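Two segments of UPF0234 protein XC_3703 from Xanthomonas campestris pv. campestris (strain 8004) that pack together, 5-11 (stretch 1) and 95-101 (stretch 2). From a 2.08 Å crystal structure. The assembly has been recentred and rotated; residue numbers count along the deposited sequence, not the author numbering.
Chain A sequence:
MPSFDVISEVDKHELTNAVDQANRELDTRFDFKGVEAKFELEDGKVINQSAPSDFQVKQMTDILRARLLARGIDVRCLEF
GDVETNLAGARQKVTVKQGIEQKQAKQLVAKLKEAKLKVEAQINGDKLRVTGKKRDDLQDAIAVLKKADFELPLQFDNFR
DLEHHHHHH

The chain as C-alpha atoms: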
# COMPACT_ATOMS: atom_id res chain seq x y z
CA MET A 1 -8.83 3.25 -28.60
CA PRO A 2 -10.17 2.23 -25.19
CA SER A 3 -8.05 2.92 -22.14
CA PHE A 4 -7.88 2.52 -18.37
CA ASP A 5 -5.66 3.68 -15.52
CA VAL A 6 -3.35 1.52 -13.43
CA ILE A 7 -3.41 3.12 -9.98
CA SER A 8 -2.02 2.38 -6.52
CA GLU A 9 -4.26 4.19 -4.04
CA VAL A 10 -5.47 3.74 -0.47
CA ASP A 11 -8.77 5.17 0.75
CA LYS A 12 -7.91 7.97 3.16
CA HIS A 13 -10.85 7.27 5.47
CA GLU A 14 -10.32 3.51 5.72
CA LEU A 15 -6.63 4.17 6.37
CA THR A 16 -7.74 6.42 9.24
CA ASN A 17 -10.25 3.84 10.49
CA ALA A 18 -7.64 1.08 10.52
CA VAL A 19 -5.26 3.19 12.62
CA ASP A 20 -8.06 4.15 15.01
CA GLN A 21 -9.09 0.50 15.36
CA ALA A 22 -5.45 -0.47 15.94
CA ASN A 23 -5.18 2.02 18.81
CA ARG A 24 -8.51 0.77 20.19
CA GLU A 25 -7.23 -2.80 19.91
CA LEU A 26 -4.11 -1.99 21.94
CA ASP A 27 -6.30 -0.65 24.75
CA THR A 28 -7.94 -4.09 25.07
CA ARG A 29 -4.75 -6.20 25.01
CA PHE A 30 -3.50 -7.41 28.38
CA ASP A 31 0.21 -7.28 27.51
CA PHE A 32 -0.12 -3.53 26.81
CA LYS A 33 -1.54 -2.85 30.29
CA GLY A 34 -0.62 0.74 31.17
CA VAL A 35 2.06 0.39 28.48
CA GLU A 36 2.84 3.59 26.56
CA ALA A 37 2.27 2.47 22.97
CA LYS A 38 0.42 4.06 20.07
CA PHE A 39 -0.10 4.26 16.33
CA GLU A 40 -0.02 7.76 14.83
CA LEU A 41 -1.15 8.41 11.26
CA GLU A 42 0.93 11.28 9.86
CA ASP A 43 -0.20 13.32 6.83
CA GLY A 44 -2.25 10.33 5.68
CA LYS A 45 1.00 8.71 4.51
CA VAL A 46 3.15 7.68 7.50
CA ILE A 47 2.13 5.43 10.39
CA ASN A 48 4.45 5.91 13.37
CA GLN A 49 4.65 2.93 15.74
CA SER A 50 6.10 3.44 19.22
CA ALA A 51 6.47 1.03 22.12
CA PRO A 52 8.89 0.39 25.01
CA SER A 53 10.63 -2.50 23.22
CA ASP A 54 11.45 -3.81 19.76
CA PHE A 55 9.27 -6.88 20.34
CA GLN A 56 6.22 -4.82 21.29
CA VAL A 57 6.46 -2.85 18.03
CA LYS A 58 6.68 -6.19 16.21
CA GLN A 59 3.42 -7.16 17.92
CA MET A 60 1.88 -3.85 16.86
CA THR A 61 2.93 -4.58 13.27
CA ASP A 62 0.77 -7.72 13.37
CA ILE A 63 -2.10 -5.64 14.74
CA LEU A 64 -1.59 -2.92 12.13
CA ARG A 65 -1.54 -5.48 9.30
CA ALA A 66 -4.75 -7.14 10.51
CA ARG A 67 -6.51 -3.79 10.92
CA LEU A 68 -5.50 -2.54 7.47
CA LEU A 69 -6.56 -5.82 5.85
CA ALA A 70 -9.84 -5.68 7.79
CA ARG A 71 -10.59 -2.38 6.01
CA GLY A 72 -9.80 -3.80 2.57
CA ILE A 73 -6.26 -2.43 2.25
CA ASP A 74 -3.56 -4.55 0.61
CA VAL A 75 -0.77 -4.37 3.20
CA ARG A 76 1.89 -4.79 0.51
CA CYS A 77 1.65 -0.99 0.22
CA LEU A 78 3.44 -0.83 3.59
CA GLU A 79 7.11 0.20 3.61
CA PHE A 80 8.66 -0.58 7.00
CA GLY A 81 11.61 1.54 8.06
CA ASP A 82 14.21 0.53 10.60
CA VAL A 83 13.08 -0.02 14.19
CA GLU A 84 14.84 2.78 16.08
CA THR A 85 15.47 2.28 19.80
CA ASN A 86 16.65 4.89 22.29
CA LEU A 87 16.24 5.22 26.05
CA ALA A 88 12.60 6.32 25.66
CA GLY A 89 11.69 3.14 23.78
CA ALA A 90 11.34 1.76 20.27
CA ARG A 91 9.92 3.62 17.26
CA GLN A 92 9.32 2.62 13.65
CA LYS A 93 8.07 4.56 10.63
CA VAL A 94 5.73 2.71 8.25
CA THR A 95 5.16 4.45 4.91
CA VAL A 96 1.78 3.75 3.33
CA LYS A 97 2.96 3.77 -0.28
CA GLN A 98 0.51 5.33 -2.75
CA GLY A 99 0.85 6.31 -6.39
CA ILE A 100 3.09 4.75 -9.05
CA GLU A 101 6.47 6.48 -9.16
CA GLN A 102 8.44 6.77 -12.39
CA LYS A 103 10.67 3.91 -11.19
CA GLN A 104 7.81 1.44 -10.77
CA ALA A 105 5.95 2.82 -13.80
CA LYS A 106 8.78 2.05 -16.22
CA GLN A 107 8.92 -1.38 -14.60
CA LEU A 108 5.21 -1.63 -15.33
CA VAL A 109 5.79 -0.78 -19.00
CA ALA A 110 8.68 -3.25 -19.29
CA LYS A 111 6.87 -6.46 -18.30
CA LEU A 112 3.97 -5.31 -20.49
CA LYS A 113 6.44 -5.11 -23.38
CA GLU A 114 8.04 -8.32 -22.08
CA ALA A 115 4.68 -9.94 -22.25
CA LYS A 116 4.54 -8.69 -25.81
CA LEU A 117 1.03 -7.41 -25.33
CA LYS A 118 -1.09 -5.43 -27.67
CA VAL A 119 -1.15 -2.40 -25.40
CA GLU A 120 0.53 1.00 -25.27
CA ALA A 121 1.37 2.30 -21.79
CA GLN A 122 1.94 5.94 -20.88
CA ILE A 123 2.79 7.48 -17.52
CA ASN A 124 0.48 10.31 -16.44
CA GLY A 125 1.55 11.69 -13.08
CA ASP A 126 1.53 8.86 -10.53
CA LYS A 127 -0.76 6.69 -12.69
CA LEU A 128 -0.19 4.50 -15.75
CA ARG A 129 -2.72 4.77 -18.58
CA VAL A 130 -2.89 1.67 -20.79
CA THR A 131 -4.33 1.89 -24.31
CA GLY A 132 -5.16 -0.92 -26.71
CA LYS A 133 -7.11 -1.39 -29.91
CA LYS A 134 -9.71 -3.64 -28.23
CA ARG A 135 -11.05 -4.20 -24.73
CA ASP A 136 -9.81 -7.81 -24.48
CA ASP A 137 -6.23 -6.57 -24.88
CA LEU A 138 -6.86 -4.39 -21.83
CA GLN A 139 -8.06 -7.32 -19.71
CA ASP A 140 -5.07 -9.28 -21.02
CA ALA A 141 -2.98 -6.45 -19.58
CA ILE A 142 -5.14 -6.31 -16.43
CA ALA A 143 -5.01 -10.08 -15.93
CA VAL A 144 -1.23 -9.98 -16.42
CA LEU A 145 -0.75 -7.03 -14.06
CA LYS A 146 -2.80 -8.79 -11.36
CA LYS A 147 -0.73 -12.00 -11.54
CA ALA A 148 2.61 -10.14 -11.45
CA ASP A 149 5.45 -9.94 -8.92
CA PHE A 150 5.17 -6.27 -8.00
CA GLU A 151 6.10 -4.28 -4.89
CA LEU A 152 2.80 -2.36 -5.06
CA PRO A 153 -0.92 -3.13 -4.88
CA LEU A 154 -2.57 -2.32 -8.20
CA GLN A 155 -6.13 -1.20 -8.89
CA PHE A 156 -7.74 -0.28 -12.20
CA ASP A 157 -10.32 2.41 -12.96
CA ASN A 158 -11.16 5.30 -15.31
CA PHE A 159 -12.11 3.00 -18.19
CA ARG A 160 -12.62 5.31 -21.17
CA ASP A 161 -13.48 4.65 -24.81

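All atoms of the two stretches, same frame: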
# COMPACT_ATOMS: atom_id res chain seq x y z
N ASP A 5 -6.76 3.21 -16.35
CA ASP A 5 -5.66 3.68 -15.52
C ASP A 5 -5.23 2.59 -14.55
O ASP A 5 -6.08 1.98 -13.88
CB ASP A 5 -6.05 4.94 -14.75
CG ASP A 5 -5.82 6.21 -15.55
OD1 ASP A 5 -5.13 6.14 -16.59
OD2 ASP A 5 -6.34 7.27 -15.14
N VAL A 6 -3.93 2.34 -14.48
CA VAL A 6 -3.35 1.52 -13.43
C VAL A 6 -2.98 2.45 -12.28
O VAL A 6 -2.16 3.36 -12.44
CB VAL A 6 -2.12 0.75 -13.93
CG1 VAL A 6 -1.59 -0.17 -12.84
CG2 VAL A 6 -2.46 -0.03 -15.19
N ILE A 7 -3.61 2.25 -11.13
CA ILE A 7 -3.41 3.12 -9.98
C ILE A 7 -2.94 2.29 -8.80
O ILE A 7 -3.04 1.05 -8.78
CB ILE A 7 -4.68 3.91 -9.61
CG1 ILE A 7 -5.78 2.95 -9.14
CG2 ILE A 7 -5.15 4.75 -10.78
CD1 ILE A 7 -7.06 3.65 -8.74
N SER A 8 -2.41 2.98 -7.80
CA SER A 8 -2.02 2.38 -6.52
C SER A 8 -2.44 3.38 -5.44
O SER A 8 -1.68 4.28 -5.08
CB SER A 8 -0.53 2.09 -6.47
OG SER A 8 -0.21 1.34 -5.30
N GLU A 9 -3.67 3.22 -4.95
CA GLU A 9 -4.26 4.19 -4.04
C GLU A 9 -4.84 3.48 -2.83
O GLU A 9 -5.23 2.31 -2.89
CB GLU A 9 -5.36 5.00 -4.74
CG GLU A 9 -4.84 5.88 -5.86
CD GLU A 9 -5.94 6.72 -6.49
OE1 GLU A 9 -7.12 6.51 -6.15
OE2 GLU A 9 -5.61 7.59 -7.32
N VAL A 10 -4.88 4.21 -1.72
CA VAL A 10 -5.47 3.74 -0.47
C VAL A 10 -6.51 4.76 -0.04
O VAL A 10 -6.24 5.96 -0.02
CB VAL A 10 -4.41 3.55 0.63
CG1 VAL A 10 -5.05 3.09 1.92
CG2 VAL A 10 -3.34 2.57 0.17
N ASP A 11 -7.71 4.28 0.29
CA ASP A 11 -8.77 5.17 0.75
C ASP A 11 -8.34 5.87 2.03
O ASP A 11 -7.95 5.22 3.01
CB ASP A 11 -10.06 4.38 0.97
CG ASP A 11 -11.23 5.27 1.34
OD1 ASP A 11 -11.46 5.47 2.55
OD2 ASP A 11 -11.92 5.75 0.42
N THR A 95 5.66 3.62 6.00
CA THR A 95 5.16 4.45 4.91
C THR A 95 4.06 3.70 4.17
O THR A 95 4.29 2.60 3.66
CB THR A 95 6.29 4.83 3.95
OG1 THR A 95 7.25 5.66 4.63
CG2 THR A 95 5.73 5.59 2.75
N VAL A 96 2.87 4.30 4.13
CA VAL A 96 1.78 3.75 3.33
C VAL A 96 1.97 4.22 1.90
O VAL A 96 1.54 5.32 1.53
CB VAL A 96 0.41 4.18 3.89
CG1 VAL A 96 -0.72 3.54 3.10
CG2 VAL A 96 0.30 3.81 5.36
N LYS A 97 2.62 3.39 1.08
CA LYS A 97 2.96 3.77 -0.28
C LYS A 97 1.70 3.92 -1.12
O LYS A 97 0.82 3.05 -1.12
CB LYS A 97 3.90 2.74 -0.90
CG LYS A 97 5.25 2.62 -0.21
CD LYS A 97 6.08 1.50 -0.82
CE LYS A 97 5.33 0.18 -0.80
NZ LYS A 97 6.13 -0.93 -1.40
N GLN A 98 1.61 5.04 -1.84
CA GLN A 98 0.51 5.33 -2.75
C GLN A 98 1.06 6.00 -4.00
O GLN A 98 2.06 6.73 -3.94
CB GLN A 98 -0.56 6.22 -2.10
CG GLN A 98 -1.05 5.73 -0.75
CD GLN A 98 -1.37 6.87 0.21
OE1 GLN A 98 -2.44 7.47 0.15
NE2 GLN A 98 -0.43 7.17 1.10
N GLY A 99 0.40 5.76 -5.13
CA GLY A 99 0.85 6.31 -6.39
C GLY A 99 1.97 5.50 -7.01
O GLY A 99 2.73 4.84 -6.30
N ILE A 100 2.08 5.52 -8.34
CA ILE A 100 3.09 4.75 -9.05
C ILE A 100 4.18 5.71 -9.49
O ILE A 100 3.99 6.51 -10.42
CB ILE A 100 2.49 3.99 -10.24
CG1 ILE A 100 1.38 3.05 -9.75
CG2 ILE A 100 3.57 3.20 -10.96
CD1 ILE A 100 0.68 2.30 -10.87
N GLU A 101 5.33 5.64 -8.83
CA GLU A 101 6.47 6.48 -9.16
C GLU A 101 7.03 6.11 -10.53
O GLU A 101 6.73 5.05 -11.09
CB GLU A 101 7.56 6.36 -8.09
CG GLU A 101 7.08 6.60 -6.67
CD GLU A 101 7.96 5.92 -5.63
OE1 GLU A 101 7.47 5.68 -4.51
OE2 GLU A 101 9.13 5.63 -5.94
O HOH W 1 -1.01 1.51 -2.75
O HOH W 2 -3.81 6.82 -2.05
O HOH W 3 -5.09 7.96 0.75

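Two extended segments can associate without a regular sheet between them, through a single backbone hydrogen bond together with bridging waters and small apolar contacts. The packing of residues 5-11 against residues 95-101 in UPF0234 protein XC_3703 illustrates the principle. The touching parts run nearly antiparallel, their end-to-end directions 165° apart, and the backbones come nearest at Ser8 and Gly99, whose CA atoms lie 4.9 Å apart.

The direct polar link is made at this point. Gly99 N donates to Ser8 O over 2.6 Å, with an angle of 179° at the hydrogen, so the bond is both short and essentially straight. The same carbonyl oxygen also receives a CA-H...O contact, Gln98 CA lying 3.4 Å from Ser8 O; its angle of 121° marks it as an auxiliary to the N-H bond. Glycine suits the site for a reason internal to its own segment: at phi/psi of 81/152°, a CB would be jammed against the carbonyl oxygen of Gln98. That CB would point away from stretch 1, so the requirement comes from the local backbone conformation.

Beyond the direct bond, water links the segments, each time joining a side-chain atom of one to a backbone atom of the other. Water 1 donates to Ser8 OG at 2.7 Å and to Lys97 O at 2.9 Å, tying a side chain of one segment to the backbone of the other. Beyond it, the amide of Val10 is satisfied by water 2, which accepts from Val10 N at 2.8 Å and lies 2.7 Å from Gln98 OE1. Water 3 sits 2.4 Å from Val10 O and 2.8 Å from Gln98 OE1, so both waters meet the same side-chain oxygen. The amide end of Gln98 is held from its other atom as well: Gln98 NE2 donates to Val96 O at 2.7 Å, an interaction within stretch 2 that helps fix OE1 near the waters.

Apolar contacts flank the central hydrogen bond. Toward one end, the CA-to-CB bond of Ile100 points sideways, but its side chain ends nearer the partner, bringing Ile100 CD1 to 3.9 Å from Val6 CG1 and 3.4 Å from Val6 O. Ile100 CG1 also lies 3.9 Å from Ser8 CB. Toward the other end, Val10 points toward stretch 2, and its CG2 rests 4.0 Å from both Val96 CG1 and Gln98 CG. The whole contact buries just 331 Å², counting both sides.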